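Long-range contact in carbonic anhydrase (Neosartorya fumigata, PDB 7COI), which probably catalyses the reversible hydration of carbon dioxide to hydrogencarbonate, as a zinc-dependent beta-class carbonic anhydrase: residues P112-I117 with G135-H140. Numbering follows the deposited sequence.
Sequences PEILWI and GDVFTH
The ring of Phe-138 takes Leu-115 CD1 at its edge, near the ring plane, 3.9 Å from Phe-138 CD2. Leu-115 CD1 also lies 3.4 Å from Phe-138 O. The imidazole of His-140 likewise has Ile-117 CG2 near its plane. Val-137 CG1 and Thr-139 CG2 approach the indole of Trp-116 obliquely. Val-137 CG1 lies 3.4 Å from Trp-116 CB, a tight contact. It reaches there because CG1 is anti to its own backbone N (chi1 -171°). The side chains of Thr-139 and Trp-116 lie side by side, pointing the same way. Pro-112 CG rests on Phe-138 CB at 4.0 Å.

The two segments are neighbouring parallel strands, joined through helix 126-129 in a beta-alpha-beta unit of the carbonic anhydrase sheet. Helix 152-164 packs against Leu-115, Phe-138 and His-140. Helix 126-129 packs on the other face, against Trp-116, Val-137 and Thr-139.

Backbone hydrogen bonds pair the strands. Trp-116 N donates to Phe-138 O at 2.8 Å, nearly straight (170°). His-140 N donates to Trp-116 O, and Phe-138 N to Ile-114 O in a more bent bond (146°). Just ahead of the two strands, a water bridges Glu-113 N and Asp-136 O, 2.6 Å from the latter. Thr-139 OG1 donates to Val-137 O from above the carbonyl plane. His-140 ND1 forms a hydrogen bond with Arg-141 O of the second subunit, and Thr-139 O forms one with Ser-120 OG of that subunit.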
loop_
_atom_site.group_PDB
_atom_site.type_symbol
_atom_site.label_atom_id
_atom_site.label_comp_id
_atom_site.label_asym_id
_atom_site.label_seq_id
_atom_site.Cartn_x
_atom_site.Cartn_y
_atom_site.Cartn_z
ATOM N N PRO A 112 -8.977 -24.950 -8.155
ATOM C CA PRO A 112 -8.938 -25.201 -6.727
ATOM C C PRO A 112 -10.262 -24.770 -6.101
ATOM O O PRO A 112 -10.825 -23.779 -6.531
ATOM C CB PRO A 112 -7.797 -24.275 -6.249
ATOM C CG PRO A 112 -7.807 -23.180 -7.231
ATOM C CD PRO A 112 -8.125 -23.833 -8.561
ATOM N N GLU A 113 -10.664 -25.444 -5.049
ATOM C CA GLU A 113 -11.908 -25.103 -4.315
ATOM C C GLU A 113 -11.581 -24.332 -3.035
ATOM O O GLU A 113 -12.535 -23.929 -2.323
ATOM C CB GLU A 113 -12.640 -26.405 -3.990
ATOM C CG GLU A 113 -12.980 -27.207 -5.215
ATOM C CD GLU A 113 -14.092 -28.244 -5.035
ATOM O OE1 GLU A 113 -14.845 -28.205 -4.005
ATOM O OE2 GLU A 113 -14.221 -29.075 -5.937
ATOM N N ILE A 114 -10.279 -24.194 -2.715
ATOM C CA ILE A 114 -9.803 -23.611 -1.438
ATOM C C ILE A 114 -8.858 -22.441 -1.753
ATOM O O ILE A 114 -7.912 -22.635 -2.566
ATOM C CB ILE A 114 -9.113 -24.649 -0.539
ATOM C CG1 ILE A 114 -10.072 -25.816 -0.196
ATOM C CG2 ILE A 114 -8.579 -23.971 0.722
ATOM C CD1 ILE A 114 -9.431 -26.969 0.499
ATOM N N LEU A 115 -9.125 -21.297 -1.128
ATOM C CA LEU A 115 -8.146 -20.200 -0.947
ATOM C C LEU A 115 -7.600 -20.328 0.462
ATOM O O LEU A 115 -8.391 -20.294 1.426
ATOM C CB LEU A 115 -8.783 -18.816 -1.181
ATOM C CG LEU A 115 -7.949 -17.622 -0.659
ATOM C CD1 LEU A 115 -6.597 -17.555 -1.370
ATOM C CD2 LEU A 115 -8.693 -16.318 -0.846
ATOM N N TRP A 116 -6.277 -20.425 0.588
ATOM C CA TRP A 116 -5.569 -20.473 1.880
ATOM C C TRP A 116 -4.844 -19.148 2.076
ATOM O O TRP A 116 -4.087 -18.761 1.192
ATOM C CB TRP A 116 -4.571 -21.615 1.846
ATOM C CG TRP A 116 -3.694 -21.775 3.040
ATOM C CD1 TRP A 116 -2.514 -21.130 3.295
ATOM C CD2 TRP A 116 -3.892 -22.687 4.119
ATOM N NE1 TRP A 116 -1.955 -21.609 4.442
ATOM C CE2 TRP A 116 -2.775 -22.577 4.972
ATOM C CE3 TRP A 116 -4.880 -23.633 4.417
ATOM C CZ2 TRP A 116 -2.625 -23.346 6.105
ATOM C CZ3 TRP A 116 -4.734 -24.383 5.560
ATOM C CH2 TRP A 116 -3.620 -24.247 6.381
ATOM N N ILE A 117 -5.111 -18.478 3.185
ATOM C CA ILE A 117 -4.337 -17.297 3.637
ATOM C C ILE A 117 -3.640 -17.734 4.918
ATOM O O ILE A 117 -4.327 -18.029 5.930
ATOM C CB ILE A 117 -5.207 -16.047 3.817
ATOM C CG1 ILE A 117 -5.953 -15.687 2.532
ATOM C CG2 ILE A 117 -4.314 -14.918 4.318
ATOM C CD1 ILE A 117 -7.057 -14.676 2.672
ATOM N N GLY A 135 -2.740 -27.867 -7.542
ATOM C CA GLY A 135 -4.053 -27.611 -8.144
ATOM C C GLY A 135 -5.171 -27.559 -7.116
ATOM O O GLY A 135 -6.277 -27.167 -7.467
ATOM N N ASP A 136 -4.904 -27.918 -5.876
ATOM C CA ASP A 136 -5.941 -28.018 -4.830
ATOM C C ASP A 136 -6.111 -26.702 -4.071
ATOM O O ASP A 136 -7.262 -26.411 -3.629
ATOM C CB ASP A 136 -5.658 -29.192 -3.907
ATOM C CG ASP A 136 -5.822 -30.557 -4.557
ATOM O OD1 ASP A 136 -6.438 -30.629 -5.652
ATOM O OD2 ASP A 136 -5.294 -31.530 -3.989
ATOM N N VAL A 137 -5.031 -25.950 -3.833
ATOM C CA VAL A 137 -5.075 -24.808 -2.881
ATOM C C VAL A 137 -4.447 -23.553 -3.515
ATOM O O VAL A 137 -3.202 -23.477 -3.635
ATOM C CB VAL A 137 -4.392 -25.142 -1.547
ATOM C CG1 VAL A 137 -4.648 -24.048 -0.520
ATOM C CG2 VAL A 137 -4.846 -26.495 -0.994
ATOM N N PHE A 138 -5.283 -22.571 -3.789
ATOM C CA PHE A 138 -4.846 -21.212 -4.199
ATOM C C PHE A 138 -4.332 -20.515 -2.947
ATOM O O PHE A 138 -5.021 -20.561 -1.912
ATOM C CB PHE A 138 -5.995 -20.488 -4.897
ATOM C CG PHE A 138 -5.571 -19.269 -5.659
ATOM C CD1 PHE A 138 -4.964 -19.401 -6.898
ATOM C CD2 PHE A 138 -5.850 -17.999 -5.201
ATOM C CE1 PHE A 138 -4.610 -18.290 -7.641
ATOM C CE2 PHE A 138 -5.515 -16.881 -5.948
ATOM C CZ PHE A 138 -4.882 -17.028 -7.164
ATOM N N THR A 139 -3.119 -19.970 -2.977
ATOM C CA THR A 139 -2.392 -19.649 -1.725
ATOM C C THR A 139 -1.867 -18.209 -1.659
ATOM O O THR A 139 -1.202 -17.755 -2.593
ATOM C CB THR A 139 -1.232 -20.615 -1.514
ATOM O OG1 THR A 139 -1.739 -21.958 -1.488
ATOM C CG2 THR A 139 -0.490 -20.325 -0.237
ATOM N N HIS A 140 -2.128 -17.551 -0.536
ATOM C CA HIS A 140 -1.464 -16.306 -0.102
ATOM C C HIS A 140 -0.814 -16.541 1.253
ATOM O O HIS A 140 -1.497 -16.953 2.216
ATOM C CB HIS A 140 -2.477 -15.163 -0.040
ATOM C CG HIS A 140 -1.885 -13.810 0.170
ATOM N ND1 HIS A 140 -0.867 -13.303 -0.637
ATOM C CD2 HIS A 140 -2.189 -12.839 1.071
ATOM C CE1 HIS A 140 -0.584 -12.072 -0.240
ATOM N NE2 HIS A 140 -1.361 -11.769 0.815
HETATM O O HOH W 1 -9.444 -27.858 -4.036
#